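Local atomic coordinates of inactive glucansucrase (Lactobacillus reuteri, PDB entry 5JBD), a protein that belongs to glycoside hydrolase family 70, a group of TIM-barrel proteins, and binds a calcium ion. Residues 270-275 with 733-738; 276-281 with 741-746; 653-658 with 689-694; 472-477 with 666-671. All blocks are in the same frame, centred on the assembly; numbering follows the deposited sequence. Where two conformers were deposited one is given.

Contact 1 of 4, residues 270-275 with 733-738; sequences GYNPDG and TIAALH
His738 ND1 is shared between two oxygens of Asp274. It donates to the backbone O of Asp274 at 3.0 Å and to its carboxylate OD2 at 3.1 Å, a bifurcated bond with both N-H angles bent, near 131° and 136°. Both oxygens lie close to the imidazole plane, but they are met differently: ND1 approaches the backbone carbonyl nearly in line with C=O, whereas OD2 is reached from well above the carboxylate plane. CG of Asp274 stands anti to its backbone N (chi1 -169°), which keeps it near the carbonyl whose O shares the N-H. On the far side of the imidazole, NE2 bonds Asp278, so the ring is held at both nitrogens, consistent with a protonated imidazole. One turn back, Ala735 CB presses on the amide of Asn272, 3.4 Å from ND2, while ND2 itself is bonded to Asn732. Asn272 OD1 accepts from Asp274 N at 2.9 Å. Ile734 CG2 lies 3.8 Å from the CA of Gly275. A type I turn, Asn272 to Gly275, with an Asx turn at its head, leads into barrel strand 279-282 and docks on helix 727-739 through a His-carboxylate hydrogen bond.

Contact 2 of 4, residues 276-281 with 741-746; sequences NFDGFR and GLKVQE
Asp278 and Val744 are joined by two hydrogen bonds, one donated from each segment. Asp278 N donates to Val744 O at 2.8 Å, and Val744 N returns the bond to Asp278 OD2, also 2.8 Å, on the anti lone pair; the carboxylate takes the place of a backbone acceptor at the start of the strand pairing. OD2 has a second partner in His738. Further along come regular parallel-strand bonds, Glu746 N to Gly279 O at 3.1 Å and Arg281 N to Glu746 O at 3.0 Å. Apolar contact centres on Phe277, whose ring carries Glu746 CB almost exactly over its middle, 3.4 Å from the centroid. The Glu746 carboxylate is turned only 10° from the ring plane, and its OE2 bonds Ala694 N. Val744 CG1 meets the edge of the same ring, 3.9 Å from CD1. Lys743 crosses Asp278 at about a right angle, touching CG with its CD at 3.6 Å, its NZ too distant for a salt bridge. Strand 279-282 runs beside strand 743-748 in the parallel barrel sheet, with strand 688-691 on the far flank of the latter; helix 249-263 packs on Phe280 and helix 727-739 on Phe277 and Val744.

Contact 3 of 4, residues 653-658 with 689-694; sequences YEDFSL and FWMAPA
Glu654 and Trp690 lie side by side, pointing the same way, with Glu654 CG over the face of the six-membered ring, 3.7 Å from its centroid, and the carboxylate plane within 10° of the indole. CG anti to the backbone N sets CG over that face; the chain runs on extended, bringing OE2 above the rim, 3.4 Å from CH2. Phe656 turns an edge toward the five-membered ring of the same indole, planes 83° apart, and takes Ala692 CB over one of its own faces, 3.5 Å from CD1. Beside them, Asp655 CB touches Phe689 CE1 at 3.4 Å. The backbones are locked by Trp690 N to Tyr653 O at 2.9 Å and Asp655 N to Trp690 O at 3.0 Å, with a weak bond from Ala692 N to Asp655 OD1. The second shell fixes these groups: His392 bonds Glu654 OE2, and Asp747 bonds Trp690 NE1. Strands 652-654 and 688-691 are parallel neighbours in the barrel sheet, between strands 460-464 and 743-748, while Ile674 of helix 670-676 packs on Asp655 and Phe689.

Contact 4 of 4, residues 472-477 with 666-671; sequences TAQYMQ and VENHAY
Tyr475 and Ala670 meet where a type II beta turn, Gln474 to Gln477, packs on the start of helix 670-676, whose N-cap position is His669. Ala670 CB sits over the centre of the Tyr475 ring, 4.0 Å from the centroid, a CH-pi contact; its nearest ring atom is CG, at 3.9 Å. The Tyr475 CG lies anti to its backbone N (chi1 -164°), which places CG toward Ala670; the OH bonds the backbone O of Asp655, and the ring also stacks with Tyr465. Next to the ring contact, one water links the segments: it donates to Gln474 OE1 at 2.8 Å and to Asn668 O at 2.6 Å, and accepts from Tyr475 N at 2.9 Å. Gln474 OE1 touches Asn668 CB at 3.3 Å, the two side chains crossing at about a right angle. That oxygen also accepts from Thr664 N, Gln474 NE2 bonds Glu662 O, and Asn668 ND2 bonds Thr664. Within the turn, Gln477 NE2 donates to Tyr475 O at 2.8 Å, bracing the turn's central peptide from above its carbonyl plane. An ordered water thus bridges backbone groups of both segments, and the Tyr475 ring supplies the apolar part.

Contacts 2 and 3 are strand pairings of one parallel barrel sheet, their centres about 11 Å apart, separated by the pairing of 743-748 with 688-691, where Gln745 N meets Phe689 O (2.8 Å). Contact 1 adjoins contact 2 through helix 727-739, centres also about 11 Å apart, with His738 NE2 bonded to Asp278 OD2 (2.7 Å). Contact 4 is tied to contact 3, centres about 13 Å apart, by Tyr475 OH to Asp655 O (2.6 Å), and to contact 1 by Thr733 OG1 to Tyr671 O (2.6 Å). The side chain of Arg281 in contact 2 comes within about 6 Å of a bound glycerol and about 13 Å of the calcium ion held by Glu237, Asp243, Asn287 and Asn751.

Contact 1 of 4, residues 270-275 with 733-738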
loop_
_atom_site.group_PDB
_atom_site.type_symbol
_atom_site.label_atom_id
_atom_site.label_comp_id
_atom_site.label_asym_id
_atom_site.label_seq_id
_atom_site.Cartn_x
_atom_site.Cartn_y
_atom_site.Cartn_z
ATOM N N GLY A 270 6.842 -10.278 -25.103
ATOM C CA GLY A 270 7.487 -11.408 -25.759
ATOM C C GLY A 270 7.999 -12.449 -24.770
ATOM O O GLY A 270 8.914 -13.208 -25.079
ATOM N N TYR A 271 7.380 -12.506 -23.591
ATOM C CA TYR A 271 7.676 -13.532 -22.604
ATOM C C TYR A 271 6.657 -14.674 -22.820
ATOM O O TYR A 271 6.088 -14.797 -23.913
ATOM C CB TYR A 271 7.598 -12.934 -21.199
ATOM C CG TYR A 271 8.590 -11.830 -20.873
ATOM C CD1 TYR A 271 9.757 -11.634 -21.618
ATOM C CD2 TYR A 271 8.381 -11.010 -19.778
ATOM C CE1 TYR A 271 10.650 -10.628 -21.297
ATOM C CE2 TYR A 271 9.275 -10.011 -19.444
ATOM C CZ TYR A 271 10.413 -9.826 -20.201
ATOM O OH TYR A 271 11.300 -8.829 -19.873
ATOM N N ASN A 272 6.440 -15.526 -21.818
ATOM C CA ASN A 272 5.506 -16.626 -21.976
ATOM C C ASN A 272 4.181 -16.070 -22.498
ATOM O O ASN A 272 3.593 -15.212 -21.841
ATOM C CB ASN A 272 5.260 -17.353 -20.654
ATOM C CG ASN A 272 4.506 -18.652 -20.850
ATOM O OD1 ASN A 272 3.405 -18.674 -21.390
ATOM N ND2 ASN A 272 5.097 -19.741 -20.403
ATOM N N PRO A 273 3.716 -16.547 -23.672
ATOM C CA PRO A 273 2.508 -15.960 -24.250
ATOM C C PRO A 273 1.213 -16.212 -23.450
ATOM O O PRO A 273 0.216 -15.575 -23.747
ATOM C CB PRO A 273 2.431 -16.595 -25.649
ATOM C CG PRO A 273 3.183 -17.873 -25.525
ATOM C CD PRO A 273 4.263 -17.631 -24.513
ATOM N N ASP A 274 1.222 -17.137 -22.490
ATOM C CA ASP A 274 0.089 -17.346 -21.593
ATOM C C ASP A 274 0.281 -16.644 -20.227
ATOM O O ASP A 274 -0.521 -16.837 -19.320
ATOM C CB ASP A 274 -0.153 -18.851 -21.405
ATOM C CG ASP A 274 -1.474 -19.153 -20.700
ATOM O OD1 ASP A 274 -2.511 -18.597 -21.102
ATOM O OD2 ASP A 274 -1.486 -19.926 -19.721
ATOM N N GLY A 275 1.311 -15.807 -20.104
ATOM C CA GLY A 275 1.654 -15.149 -18.851
ATOM C C GLY A 275 0.989 -13.795 -18.710
ATOM O O GLY A 275 1.665 -12.781 -18.564
ATOM N N THR A 733 5.476 -18.086 -14.366
ATOM C CA THR A 733 4.704 -18.413 -13.163
ATOM C C THR A 733 3.198 -18.299 -13.409
ATOM O O THR A 733 2.437 -19.191 -13.028
ATOM C CB THR A 733 5.138 -17.531 -11.973
ATOM O OG1 THR A 733 6.543 -17.713 -11.755
ATOM C CG2 THR A 733 4.376 -17.892 -10.703
ATOM N N ILE A 734 2.777 -17.223 -14.079
ATOM C CA ILE A 734 1.357 -17.054 -14.422
ATOM C C ILE A 734 0.879 -18.224 -15.291
ATOM O O ILE A 734 -0.207 -18.777 -15.059
ATOM C CB ILE A 734 1.088 -15.698 -15.100
ATOM C CG1 ILE A 734 1.317 -14.568 -14.096
ATOM C CG2 ILE A 734 -0.346 -15.631 -15.635
ATOM C CD1 ILE A 734 1.427 -13.199 -14.709
ATOM N N ALA A 735 1.695 -18.605 -16.272
ATOM C CA ALA A 735 1.368 -19.731 -17.170
ATOM C C ALA A 735 1.248 -21.049 -16.412
ATOM O O ALA A 735 0.340 -21.843 -16.682
ATOM C CB ALA A 735 2.398 -19.855 -18.274
ATOM N N ALA A 736 2.162 -21.270 -15.463
ATOM C CA ALA A 736 2.114 -22.465 -14.613
ATOM C C ALA A 736 0.838 -22.520 -13.761
ATOM O O ALA A 736 0.212 -23.571 -13.653
ATOM C CB ALA A 736 3.354 -22.546 -13.728
ATOM N N LEU A 737 0.438 -21.389 -13.191
ATOM C CA LEU A 737 -0.818 -21.319 -12.442
ATOM C C LEU A 737 -2.022 -21.557 -13.361
ATOM O O LEU A 737 -2.947 -22.279 -12.998
ATOM C CB LEU A 737 -0.948 -19.976 -11.721
ATOM C CG LEU A 737 0.088 -19.753 -10.605
ATOM C CD1 LEU A 737 0.116 -18.305 -10.172
ATOM C CD2 LEU A 737 -0.186 -20.657 -9.407
ATOM N N HIS A 738 -1.996 -20.955 -14.557
ATOM C CA HIS A 738 -3.031 -21.205 -15.558
ATOM C C HIS A 738 -3.117 -22.686 -15.922
ATOM O O HIS A 738 -4.210 -23.230 -16.002
ATOM C CB HIS A 738 -2.785 -20.396 -16.839
ATOM C CG HIS A 738 -3.165 -18.954 -16.733
ATOM N ND1 HIS A 738 -2.653 -18.000 -17.581
ATOM C CD2 HIS A 738 -4.021 -18.305 -15.905
ATOM C CE1 HIS A 738 -3.158 -16.823 -17.269
ATOM N NE2 HIS A 738 -3.984 -16.978 -16.249
#

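Contact 2 of 4, residues 276-281 with 741-746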
loop_
_atom_site.group_PDB
_atom_site.type_symbol
_atom_site.label_atom_id
_atom_site.label_comp_id
_atom_site.label_asym_id
_atom_site.label_seq_id
_atom_site.Cartn_x
_atom_site.Cartn_y
_atom_site.Cartn_z
ATOM N N ASN A 276 -0.340 -13.805 -18.710
ATOM C CA ASN A 276 -1.153 -12.607 -18.706
ATOM C C ASN A 276 -2.079 -12.624 -17.488
ATOM O O ASN A 276 -2.685 -13.656 -17.197
ATOM C CB ASN A 276 -1.992 -12.603 -19.999
ATOM C CG ASN A 276 -1.157 -12.886 -21.268
ATOM O OD1 ASN A 276 -0.251 -12.137 -21.629
ATOM N ND2 ASN A 276 -1.477 -13.981 -21.951
ATOM N N PHE A 277 -2.186 -11.501 -16.774
ATOM C CA PHE A 277 -3.113 -11.404 -15.660
ATOM C C PHE A 277 -4.572 -11.456 -16.171
ATOM O O PHE A 277 -4.864 -10.997 -17.285
ATOM C CB PHE A 277 -2.856 -10.140 -14.839
ATOM C CG PHE A 277 -1.569 -10.178 -14.058
ATOM C CD1 PHE A 277 -1.441 -11.000 -12.940
ATOM C CD2 PHE A 277 -0.482 -9.395 -14.424
ATOM C CE1 PHE A 277 -0.249 -11.041 -12.215
ATOM C CE2 PHE A 277 0.706 -9.431 -13.704
ATOM C CZ PHE A 277 0.824 -10.253 -12.595
ATOM N N ASP A 278 -5.449 -12.037 -15.352
ATOM C CA ASP A 278 -6.865 -12.234 -15.650
ATOM C C ASP A 278 -7.755 -11.146 -15.055
ATOM O O ASP A 278 -8.880 -10.925 -15.527
ATOM C CB ASP A 278 -7.313 -13.586 -15.112
ATOM C CG ASP A 278 -6.538 -14.729 -15.727
ATOM O OD1 ASP A 278 -6.738 -15.000 -16.935
ATOM O OD2 ASP A 278 -5.689 -15.327 -15.015
ATOM N N GLY A 279 -7.271 -10.486 -14.013
ATOM C CA GLY A 279 -8.033 -9.453 -13.339
ATOM C C GLY A 279 -7.188 -8.737 -12.316
ATOM O O GLY A 279 -5.965 -8.930 -12.287
ATOM N N PHE A 280 -7.832 -7.914 -11.489
ATOM C CA PHE A 280 -7.120 -7.054 -10.542
ATOM C C PHE A 280 -7.600 -7.114 -9.105
ATOM O O PHE A 280 -8.801 -7.264 -8.825
ATOM C CB PHE A 280 -7.204 -5.603 -11.003
ATOM C CG PHE A 280 -6.647 -5.383 -12.372
ATOM C CD1 PHE A 280 -5.273 -5.497 -12.596
ATOM C CD2 PHE A 280 -7.476 -5.076 -13.445
ATOM C CE1 PHE A 280 -4.742 -5.299 -13.859
ATOM C CE2 PHE A 280 -6.942 -4.876 -14.714
ATOM C CZ PHE A 280 -5.581 -4.986 -14.922
ATOM N N ARG A 281 -6.639 -6.993 -8.194
ATOM C CA ARG A 281 -6.890 -6.574 -6.833
ATOM C C ARG A 281 -6.596 -5.082 -6.825
ATOM O O ARG A 281 -5.471 -4.678 -7.113
ATOM C CB ARG A 281 -6.002 -7.363 -5.860
ATOM C CG ARG A 281 -6.192 -7.047 -4.391
ATOM C CD ARG A 281 -5.384 -5.839 -3.945
ATOM N NE ARG A 281 -5.317 -5.683 -2.489
ATOM C CZ ARG A 281 -4.663 -4.697 -1.868
ATOM N NH1 ARG A 281 -4.019 -3.769 -2.564
ATOM N NH2 ARG A 281 -4.628 -4.655 -0.544
ATOM N N GLY A 741 -5.066 -24.633 -13.555
ATOM C CA GLY A 741 -6.499 -24.329 -13.580
ATOM C C GLY A 741 -6.909 -23.086 -12.797
ATOM O O GLY A 741 -8.088 -22.851 -12.629
ATOM N N LEU A 742 -5.944 -22.298 -12.320
ATOM C CA LEU A 742 -6.227 -21.063 -11.567
ATOM C C LEU A 742 -6.321 -19.867 -12.493
ATOM O O LEU A 742 -5.797 -19.893 -13.620
ATOM C CB LEU A 742 -5.109 -20.769 -10.544
ATOM C CG LEU A 742 -5.169 -21.564 -9.236
ATOM C CD1 LEU A 742 -4.860 -23.028 -9.467
ATOM C CD2 LEU A 742 -4.244 -20.977 -8.176
ATOM N N LYS A 743 -6.954 -18.811 -12.000
ATOM C CA LYS A 743 -6.846 -17.481 -12.590
ATOM C C LYS A 743 -5.992 -16.648 -11.664
ATOM O O LYS A 743 -5.883 -16.959 -10.472
ATOM C CB LYS A 743 -8.223 -16.835 -12.772
ATOM C CG LYS A 743 -9.153 -17.613 -13.713
ATOM C CD LYS A 743 -8.662 -17.604 -15.148
ATOM C CE LYS A 743 -9.711 -18.211 -16.079
ATOM N NZ LYS A 743 -9.507 -19.661 -16.223
ATOM N N VAL A 744 -5.376 -15.605 -12.216
ATOM C CA VAL A 744 -4.378 -14.814 -11.503
ATOM C C VAL A 744 -4.707 -13.321 -11.563
ATOM O O VAL A 744 -4.955 -12.781 -12.646
ATOM C CB VAL A 744 -2.973 -15.038 -12.114
ATOM C CG1 VAL A 744 -1.889 -14.463 -11.204
ATOM C CG2 VAL A 744 -2.711 -16.519 -12.385
ATOM N N GLN A 745 -4.664 -12.646 -10.417
ATOM C CA GLN A 745 -4.875 -11.195 -10.355
ATOM C C GLN A 745 -3.606 -10.460 -9.972
ATOM O O GLN A 745 -2.783 -10.976 -9.221
ATOM C CB GLN A 745 -5.985 -10.830 -9.369
ATOM C CG GLN A 745 -7.363 -11.350 -9.769
ATOM C CD GLN A 745 -7.616 -12.810 -9.401
ATOM O OE1 GLN A 745 -7.173 -13.291 -8.354
ATOM N NE2 GLN A 745 -8.321 -13.528 -10.274
ATOM N N GLU A 746 -3.445 -9.250 -10.496
ATOM C CA GLU A 746 -2.334 -8.373 -10.101
ATOM C C GLU A 746 -2.883 -7.266 -9.235
ATOM O O GLU A 746 -3.966 -6.738 -9.483
ATOM C CB GLU A 746 -1.613 -7.771 -11.329
ATOM C CG GLU A 746 -0.601 -6.656 -11.048
ATOM C CD GLU A 746 0.611 -7.057 -10.199
ATOM O OE1 GLU A 746 0.530 -8.011 -9.373
ATOM O OE2 GLU A 746 1.655 -6.367 -10.337
#

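Contact 3 of 4, residues 653-658 with 689-694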
loop_
_atom_site.group_PDB
_atom_site.type_symbol
_atom_site.label_atom_id
_atom_site.label_comp_id
_atom_site.label_asym_id
_atom_site.label_seq_id
_atom_site.Cartn_x
_atom_site.Cartn_y
_atom_site.Cartn_z
ATOM N N TYR A 653 -6.166 -16.360 -2.800
ATOM C CA TYR A 653 -4.953 -16.552 -1.984
ATOM C C TYR A 653 -4.028 -15.345 -2.127
ATOM O O TYR A 653 -3.621 -15.015 -3.245
ATOM C CB TYR A 653 -4.239 -17.818 -2.430
ATOM C CG TYR A 653 -2.988 -18.161 -1.651
ATOM C CD1 TYR A 653 -3.053 -18.478 -0.296
ATOM C CD2 TYR A 653 -1.740 -18.206 -2.273
ATOM C CE1 TYR A 653 -1.910 -18.825 0.423
ATOM C CE2 TYR A 653 -0.583 -18.532 -1.561
ATOM C CZ TYR A 653 -0.669 -18.857 -0.219
ATOM O OH TYR A 653 0.467 -19.193 0.482
ATOM N N GLU A 654 -3.752 -14.660 -1.012
ATOM C CA GLU A 654 -2.801 -13.550 -0.988
ATOM C C GLU A 654 -1.408 -14.172 -0.929
ATOM O O GLU A 654 -1.085 -14.850 0.042
ATOM C CB GLU A 654 -3.005 -12.604 0.222
ATOM C CG GLU A 654 -1.986 -11.464 0.220
ATOM C CD GLU A 654 -2.224 -10.361 1.240
ATOM O OE1 GLU A 654 -3.006 -10.522 2.180
ATOM O OE2 GLU A 654 -1.588 -9.303 1.085
ATOM N N ASP A 655 -0.593 -13.928 -1.948
ATOM C CA ASP A 655 0.667 -14.684 -2.119
ATOM C C ASP A 655 1.908 -14.109 -1.432
ATOM O O ASP A 655 2.998 -14.658 -1.591
ATOM C CB ASP A 655 0.945 -14.920 -3.614
ATOM C CG ASP A 655 1.759 -13.820 -4.271
ATOM O OD1 ASP A 655 1.788 -12.662 -3.789
ATOM O OD2 ASP A 655 2.381 -14.142 -5.315
ATOM N N PHE A 656 1.768 -13.009 -0.699
ATOM C CA PHE A 656 2.940 -12.317 -0.169
ATOM C C PHE A 656 2.727 -11.748 1.219
ATOM O O PHE A 656 1.585 -11.654 1.711
ATOM C CB PHE A 656 3.354 -11.183 -1.111
ATOM C CG PHE A 656 2.453 -9.972 -1.077
ATOM C CD1 PHE A 656 1.241 -9.970 -1.750
ATOM C CD2 PHE A 656 2.838 -8.815 -0.400
ATOM C CE1 PHE A 656 0.413 -8.850 -1.732
ATOM C CE2 PHE A 656 2.015 -7.697 -0.372
ATOM C CZ PHE A 656 0.801 -7.712 -1.049
ATOM N N SER A 657 3.851 -11.352 1.818
ATOM C CA SER A 657 3.896 -10.568 3.052
ATOM C C SER A 657 4.820 -9.374 2.818
ATOM O O SER A 657 5.787 -9.478 2.060
ATOM C CB SER A 657 4.461 -11.427 4.204
ATOM O OG SER A 657 4.843 -10.624 5.328
ATOM N N LEU A 658 4.567 -8.267 3.508
ATOM C CA LEU A 658 5.511 -7.151 3.523
ATOM C C LEU A 658 6.885 -7.554 4.096
ATOM O O LEU A 658 7.907 -6.972 3.719
ATOM C CB LEU A 658 4.957 -5.980 4.353
ATOM C CG LEU A 658 3.634 -5.349 3.926
ATOM C CD1 LEU A 658 3.268 -4.191 4.847
ATOM C CD2 LEU A 658 3.705 -4.843 2.494
ATOM N N PHE A 689 -5.498 -16.342 -7.669
ATOM C CA PHE A 689 -4.167 -16.128 -7.070
ATOM C C PHE A 689 -3.841 -14.642 -7.112
ATOM O O PHE A 689 -3.622 -14.074 -8.194
ATOM C CB PHE A 689 -3.138 -16.967 -7.838
ATOM C CG PHE A 689 -1.879 -17.293 -7.060
ATOM C CD1 PHE A 689 -0.767 -16.479 -7.149
ATOM C CD2 PHE A 689 -1.801 -18.438 -6.272
ATOM C CE1 PHE A 689 0.393 -16.777 -6.451
ATOM C CE2 PHE A 689 -0.637 -18.752 -5.573
ATOM C CZ PHE A 689 0.457 -17.918 -5.663
ATOM N N TRP A 690 -3.829 -14.002 -5.942
ATOM C CA TRP A 690 -3.502 -12.588 -5.808
ATOM C C TRP A 690 -1.980 -12.463 -5.699
ATOM O O TRP A 690 -1.361 -12.892 -4.703
ATOM C CB TRP A 690 -4.250 -11.962 -4.617
ATOM C CG TRP A 690 -3.800 -10.634 -4.087
ATOM C CD1 TRP A 690 -2.985 -9.718 -4.691
ATOM C CD2 TRP A 690 -4.144 -10.075 -2.815
ATOM N NE1 TRP A 690 -2.799 -8.628 -3.879
ATOM C CE2 TRP A 690 -3.494 -8.818 -2.717
ATOM C CE3 TRP A 690 -4.935 -10.509 -1.747
ATOM C CZ2 TRP A 690 -3.601 -7.999 -1.582
ATOM C CZ3 TRP A 690 -5.051 -9.695 -0.623
ATOM C CH2 TRP A 690 -4.398 -8.449 -0.555
ATOM N N MET A 691 -1.389 -11.861 -6.727
ATOM C CA MET A 691 0.055 -11.622 -6.782
ATOM C C MET A 691 0.400 -10.222 -6.292
ATOM O O MET A 691 -0.308 -9.250 -6.570
ATOM C CB MET A 691 0.585 -11.833 -8.199
ATOM C CG MET A 691 0.288 -13.229 -8.721
ATOM S SD MET A 691 1.427 -13.899 -9.949
ATOM C CE MET A 691 2.853 -14.123 -8.891
ATOM N N ALA A 692 1.512 -10.142 -5.568
ATOM C CA ALA A 692 2.028 -8.886 -5.052
ATOM C C ALA A 692 2.185 -7.848 -6.154
ATOM O O ALA A 692 2.395 -8.211 -7.314
ATOM C CB ALA A 692 3.376 -9.122 -4.374
ATOM N N PRO A 693 2.103 -6.554 -5.798
ATOM C CA PRO A 693 2.426 -5.544 -6.799
ATOM C C PRO A 693 3.856 -5.789 -7.303
ATOM O O PRO A 693 4.800 -5.836 -6.510
ATOM C CB PRO A 693 2.337 -4.225 -6.011
ATOM C CG PRO A 693 2.588 -4.623 -4.596
ATOM C CD PRO A 693 1.903 -5.947 -4.469
ATOM N N ALA A 694 3.992 -5.980 -8.613
ATOM C CA ALA A 694 5.199 -6.554 -9.187
ATOM C C ALA A 694 6.188 -5.497 -9.696
ATOM O O ALA A 694 7.236 -5.843 -10.225
ATOM C CB ALA A 694 4.807 -7.504 -10.306
#

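Contact 4 of 4, residues 472-477 with 666-671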
loop_
_atom_site.group_PDB
_atom_site.type_symbol
_atom_site.label_atom_id
_atom_site.label_comp_id
_atom_site.label_asym_id
_atom_site.label_seq_id
_atom_site.Cartn_x
_atom_site.Cartn_y
_atom_site.Cartn_z
ATOM N N THR A 472 8.625 -14.530 7.325
ATOM C CA THR A 472 9.973 -13.927 7.252
ATOM C C THR A 472 11.061 -14.898 6.786
ATOM O O THR A 472 12.171 -14.452 6.510
ATOM C CB THR A 472 10.422 -13.323 8.593
ATOM O OG1 THR A 472 10.525 -14.360 9.563
ATOM C CG2 THR A 472 9.430 -12.269 9.075
ATOM N N ALA A 473 10.775 -16.203 6.702
ATOM C CA ALA A 473 11.742 -17.147 6.150
ATOM C C ALA A 473 11.728 -17.060 4.621
ATOM O O ALA A 473 10.917 -16.342 4.031
ATOM C CB ALA A 473 11.445 -18.569 6.608
ATOM N N GLN A 474 12.641 -17.781 3.979
ATOM C CA GLN A 474 12.623 -17.885 2.521
ATOM C C GLN A 474 11.280 -18.477 2.049
ATOM O O GLN A 474 10.595 -19.200 2.796
ATOM C CB GLN A 474 13.818 -18.704 2.015
ATOM C CG GLN A 474 15.150 -17.983 2.166
ATOM C CD GLN A 474 15.267 -16.769 1.277
ATOM O OE1 GLN A 474 15.130 -16.867 0.060
ATOM N NE2 GLN A 474 15.541 -15.614 1.874
ATOM N N TYR A 475 10.884 -18.115 0.833
ATOM C CA TYR A 475 9.493 -18.295 0.402
ATOM C C TYR A 475 9.035 -19.749 0.441
ATOM O O TYR A 475 9.619 -20.614 -0.213
ATOM C CB TYR A 475 9.262 -17.691 -1.000
ATOM C CG TYR A 475 7.788 -17.508 -1.334
ATOM C CD1 TYR A 475 7.056 -16.434 -0.807
ATOM C CD2 TYR A 475 7.128 -18.409 -2.149
ATOM C CE1 TYR A 475 5.708 -16.264 -1.102
ATOM C CE2 TYR A 475 5.777 -18.259 -2.453
ATOM C CZ TYR A 475 5.060 -17.194 -1.928
ATOM O OH TYR A 475 3.713 -17.070 -2.252
ATOM N N MET A 476 7.993 -20.012 1.232
ATOM C CA MET A 476 7.429 -21.352 1.431
ATOM C C MET A 476 8.383 -22.406 2.043
ATOM O O MET A 476 8.045 -23.585 2.045
ATOM C CB MET A 476 6.777 -21.898 0.135
ATOM C CG MET A 476 5.518 -21.147 -0.295
ATOM S SD MET A 476 4.860 -21.643 -1.898
ATOM C CE MET A 476 4.174 -23.268 -1.546
ATOM N N GLN A 477 9.519 -21.993 2.615
ATOM C CA GLN A 477 10.455 -22.950 3.264
ATOM C C GLN A 477 9.978 -23.504 4.612
ATOM O O GLN A 477 10.355 -24.619 4.961
ATOM C CB GLN A 477 11.849 -22.336 3.482
ATOM C CG GLN A 477 12.601 -21.920 2.226
ATOM C CD GLN A 477 12.495 -22.892 1.067
ATOM O OE1 GLN A 477 13.100 -23.969 1.075
ATOM N NE2 GLN A 477 11.717 -22.508 0.051
ATOM N N VAL A 666 18.433 -17.653 -6.936
ATOM C CA VAL A 666 17.459 -17.608 -8.031
ATOM C C VAL A 666 16.333 -18.621 -7.785
ATOM O O VAL A 666 15.162 -18.299 -7.985
ATOM C CB VAL A 666 18.131 -17.834 -9.417
ATOM C CG1 VAL A 666 17.096 -18.070 -10.518
ATOM C CG2 VAL A 666 19.018 -16.643 -9.760
ATOM N N GLU A 667 16.690 -19.831 -7.355
ATOM C CA GLU A 667 15.702 -20.862 -7.025
ATOM C C GLU A 667 14.682 -20.379 -5.977
ATOM O O GLU A 667 13.511 -20.746 -6.046
ATOM C CB GLU A 667 16.412 -22.135 -6.554
ATOM C CG GLU A 667 15.492 -23.314 -6.220
ATOM C CD GLU A 667 16.265 -24.584 -5.860
ATOM O OE1 GLU A 667 17.250 -24.904 -6.556
ATOM O OE2 GLU A 667 15.892 -25.261 -4.879
ATOM N N ASN A 668 15.130 -19.548 -5.035
ATOM C CA ASN A 668 14.278 -19.027 -3.949
ATOM C C ASN A 668 13.445 -17.784 -4.315
ATOM O O ASN A 668 12.704 -17.281 -3.465
ATOM C CB ASN A 668 15.112 -18.743 -2.684
ATOM C CG ASN A 668 15.500 -20.007 -1.928
ATOM O OD1 ASN A 668 14.990 -21.093 -2.185
ATOM N ND2 ASN A 668 16.416 -19.863 -0.983
ATOM N N HIS A 669 13.559 -17.289 -5.552
ATOM C CA HIS A 669 12.650 -16.259 -6.045
ATOM C C HIS A 669 11.223 -16.762 -5.876
ATOM O O HIS A 669 10.902 -17.867 -6.299
ATOM C CB HIS A 669 12.880 -15.964 -7.532
ATOM C CG HIS A 669 14.130 -15.190 -7.824
ATOM N ND1 HIS A 669 14.415 -14.699 -9.081
ATOM C CD2 HIS A 669 15.166 -14.822 -7.034
ATOM C CE1 HIS A 669 15.562 -14.047 -9.050
ATOM N NE2 HIS A 669 16.037 -14.105 -7.817
ATOM N N ALA A 670 10.371 -15.951 -5.269
ATOM C CA ALA A 670 8.977 -16.348 -5.064
ATOM C C ALA A 670 8.334 -16.828 -6.374
ATOM O O ALA A 670 7.608 -17.823 -6.372
ATOM C CB ALA A 670 8.176 -15.199 -4.453
ATOM N N TYR A 671 8.639 -16.160 -7.495
ATOM C CA TYR A 671 8.050 -16.559 -8.776
ATOM C C TYR A 671 8.383 -18.006 -9.115
ATOM O O TYR A 671 7.503 -18.762 -9.521
ATOM C CB TYR A 671 8.458 -15.613 -9.920
ATOM C CG TYR A 671 7.917 -14.180 -9.826
ATOM C CD1 TYR A 671 6.712 -13.887 -9.187
ATOM C CD2 TYR A 671 8.634 -13.119 -10.365
ATOM C CE1 TYR A 671 6.247 -12.585 -9.078
ATOM C CE2 TYR A 671 8.170 -11.817 -10.280
ATOM C CZ TYR A 671 6.953 -11.558 -9.639
ATOM O OH TYR A 671 6.485 -10.278 -9.536
HETATM O O HOH W 1 12.551 -16.526 -0.937
#